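PDB 4I0X: ESAT-6-like protein MAB_3113 from Mycobacterium abscessus, which is of unknown function but, as a secreted member of the WXG100 (ESAT-6-like) family, forms a complex with its partner protein MAB_3112. Local coordinates for residues 21-26 with 77-82. The protein carries 4 engineered substitutions. Sequence-based numbering, arbitrary orientation.
Sequences SRARGF and SQMEEA. Engineered in segment 77-82: S77 (natural residue Asn). With SO4 (sulfate ion), chain M.
R24 and E80 form a salt bridge between the two long helices of a WXG100 helical hairpin, in which 11-47 and 52-87 run antiparallel and pack side by side. The backbones stay well apart, with CA of A23 8.9 Å from CA of M79, and side chains do the bridging. The charged pair lies on the partly exposed flank of the interface, where opposite charges on long side chains can meet across the gap between backbones while keeping some contact with solvent. From R24, NE donates to OE2 of E80 over 3.1 Å at a nearly straight 169°, approaching OE2 nearly in line with the extension of the CD-OE2 bond. That oxygen lies at the edge of the guanidinium and in its plane, and the guanidinium and carboxylate planes are only 27° apart, nearly coplanar. R24 NH2 adds a weak, bent second bond to the same OE2 at 3.5 Å, so one carboxylate oxygen takes both donors. The arginine chain leaves with CG anti to the backbone N and then bends at chi3 (-41°), which brings NE round to the glutamate. Beyond the segments, E17 offers R24 NH2 a long, weak ion pair.

Alongside, the apolar contact is a single buried pair: CE of M79 reaches CB of A23 at 3.9 Å. The short CB of A23 suits this spot because the long, unbranched M79 chain carries its CE methyl most of the way across; M79 also packs on Y45 of the MAB_3112 chain, linking the hairpin to its partner.

R22 points to another side of its helix, where Q18 accepts a hydrogen bond from NE and L26 of the MAB_3112 chain packs against the side chain. Two N-H groups of its guanidinium hydrogen-bond to separate oxygens of a sulfate, probably from the crystallisation liquor: NH1 to O1 at 3.0 Å and NH2 to O3 at 2.7 Å.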
loop_
_atom_site.group_PDB
_atom_site.type_symbol
_atom_site.label_atom_id
_atom_site.label_comp_id
_atom_site.label_asym_id
_atom_site.label_seq_id
_atom_site.Cartn_x
_atom_site.Cartn_y
_atom_site.Cartn_z
ATOM N N SER B 21 9.015 -11.625 -0.199
ATOM C CA SER B 21 8.791 -11.572 1.233
ATOM C C SER B 21 8.765 -10.089 1.730
ATOM O O SER B 21 7.939 -9.725 2.578
ATOM C CB SER B 21 9.833 -12.431 1.950
ATOM O OG SER B 21 9.751 -12.311 3.347
ATOM N N ARG B 22 9.601 -9.232 1.149
ATOM C CA ARG B 22 9.594 -7.804 1.500
ATOM C C ARG B 22 8.298 -7.116 1.019
ATOM O O ARG B 22 7.718 -6.257 1.720
ATOM C CB ARG B 22 10.812 -7.096 0.926
ATOM C CG ARG B 22 12.100 -7.526 1.549
ATOM C CD ARG B 22 13.293 -6.791 0.931
ATOM N NE ARG B 22 14.480 -7.195 1.638
ATOM C CZ ARG B 22 15.588 -6.485 1.808
ATOM N NH1 ARG B 22 15.733 -5.278 1.303
ATOM N NH2 ARG B 22 16.573 -7.027 2.486
ATOM N N ALA B 23 7.814 -7.543 -0.141
ATOM C CA ALA B 23 6.554 -7.034 -0.690
ATOM C C ALA B 23 5.357 -7.469 0.171
ATOM O O ALA B 23 4.391 -6.746 0.300
ATOM C CB ALA B 23 6.357 -7.525 -2.131
ATOM N N ARG B 24 5.417 -8.667 0.725
ATOM C CA ARG B 24 4.425 -9.135 1.661
ATOM C C ARG B 24 4.458 -8.371 3.008
ATOM O O ARG B 24 3.439 -7.995 3.546
ATOM C CB ARG B 24 4.602 -10.627 1.848
ATOM C CG ARG B 24 3.675 -11.262 2.843
ATOM C CD ARG B 24 4.068 -12.726 3.038
ATOM N NE ARG B 24 4.418 -13.320 1.754
ATOM C CZ ARG B 24 5.570 -13.902 1.444
ATOM N NH1 ARG B 24 6.548 -14.040 2.331
ATOM N NH2 ARG B 24 5.730 -14.387 0.222
ATOM N N GLY B 25 5.644 -8.100 3.506
ATOM C CA GLY B 25 5.837 -7.298 4.685
ATOM C C GLY B 25 5.304 -5.907 4.471
ATOM O O GLY B 25 4.716 -5.315 5.370
ATOM N N PHE B 26 5.491 -5.391 3.273
ATOM C CA PHE B 26 4.992 -4.058 2.959
ATOM C C PHE B 26 3.459 -4.052 2.930
ATOM O O PHE B 26 2.843 -3.193 3.535
ATOM C CB PHE B 26 5.544 -3.600 1.624
ATOM C CG PHE B 26 5.145 -2.220 1.250
ATOM C CD1 PHE B 26 5.673 -1.131 1.912
ATOM C CD2 PHE B 26 4.263 -2.008 0.227
ATOM C CE1 PHE B 26 5.305 0.162 1.547
ATOM C CE2 PHE B 26 3.899 -0.708 -0.150
ATOM C CZ PHE B 26 4.435 0.367 0.518
ATOM N N SER B 77 -0.582 -10.900 -4.952
ATOM C CA SER B 77 -1.044 -12.262 -5.247
ATOM C C SER B 77 -0.498 -12.788 -6.549
ATOM O O SER B 77 -0.101 -13.930 -6.626
ATOM C CB SER B 77 -2.574 -12.355 -5.301
ATOM O OG SER B 77 -3.096 -12.340 -3.987
ATOM N N GLN B 78 -0.440 -11.924 -7.552
ATOM C CA GLN B 78 0.175 -12.265 -8.814
ATOM C C GLN B 78 1.683 -12.534 -8.690
ATOM O O GLN B 78 2.203 -13.455 -9.310
ATOM C CB GLN B 78 -0.094 -11.151 -9.815
ATOM C CG GLN B 78 0.529 -11.402 -11.145
ATOM C CD GLN B 78 -0.069 -10.545 -12.233
ATOM O OE1 GLN B 78 -0.869 -9.632 -11.966
ATOM N NE2 GLN B 78 0.312 -10.835 -13.474
ATOM N N MET B 79 2.368 -11.730 -7.886
ATOM C CA MET B 79 3.792 -11.889 -7.643
ATOM C C MET B 79 4.077 -13.204 -6.946
ATOM O O MET B 79 4.988 -13.948 -7.339
ATOM C CB MET B 79 4.297 -10.722 -6.807
ATOM C CG MET B 79 4.333 -9.418 -7.553
ATOM S SD MET B 79 4.527 -7.958 -6.478
ATOM C CE MET B 79 6.183 -8.196 -5.924
ATOM N N GLU B 80 3.289 -13.504 -5.926
ATOM C CA GLU B 80 3.393 -14.786 -5.246
ATOM C C GLU B 80 3.135 -15.989 -6.116
ATOM O O GLU B 80 3.889 -16.945 -6.045
ATOM C CB GLU B 80 2.498 -14.798 -4.008
ATOM C CG GLU B 80 2.949 -13.786 -2.965
ATOM C CD GLU B 80 1.997 -13.691 -1.775
ATOM O OE1 GLU B 80 0.761 -13.773 -1.982
ATOM O OE2 GLU B 80 2.491 -13.514 -0.638
ATOM N N GLU B 81 2.092 -15.983 -6.955
ATOM C CA GLU B 81 1.879 -17.092 -7.899
ATOM C C GLU B 81 3.068 -17.235 -8.849
ATOM O O GLU B 81 3.513 -18.335 -9.142
ATOM C CB GLU B 81 0.551 -16.923 -8.709
ATOM C CG GLU B 81 0.382 -17.909 -9.866
ATOM C CD GLU B 81 -0.562 -17.404 -10.966
ATOM O OE1 GLU B 81 -1.544 -16.692 -10.652
ATOM O OE2 GLU B 81 -0.317 -17.723 -12.154
ATOM N N ALA B 82 3.592 -16.120 -9.330
ATOM C CA ALA B 82 4.746 -16.166 -10.206
ATOM C C ALA B 82 6.000 -16.747 -9.508
ATOM O O ALA B 82 6.738 -17.552 -10.071
ATOM C CB ALA B 82 5.019 -14.789 -10.736
HETATM S S SO4 M . 18.984 -4.194 2.283
HETATM O O1 SO4 M . 17.889 -3.271 2.009
HETATM O O2 SO4 M . 20.051 -3.490 2.983
HETATM O O3 SO4 M . 18.498 -5.266 3.128
HETATM O O4 SO4 M . 19.551 -4.788 1.046
#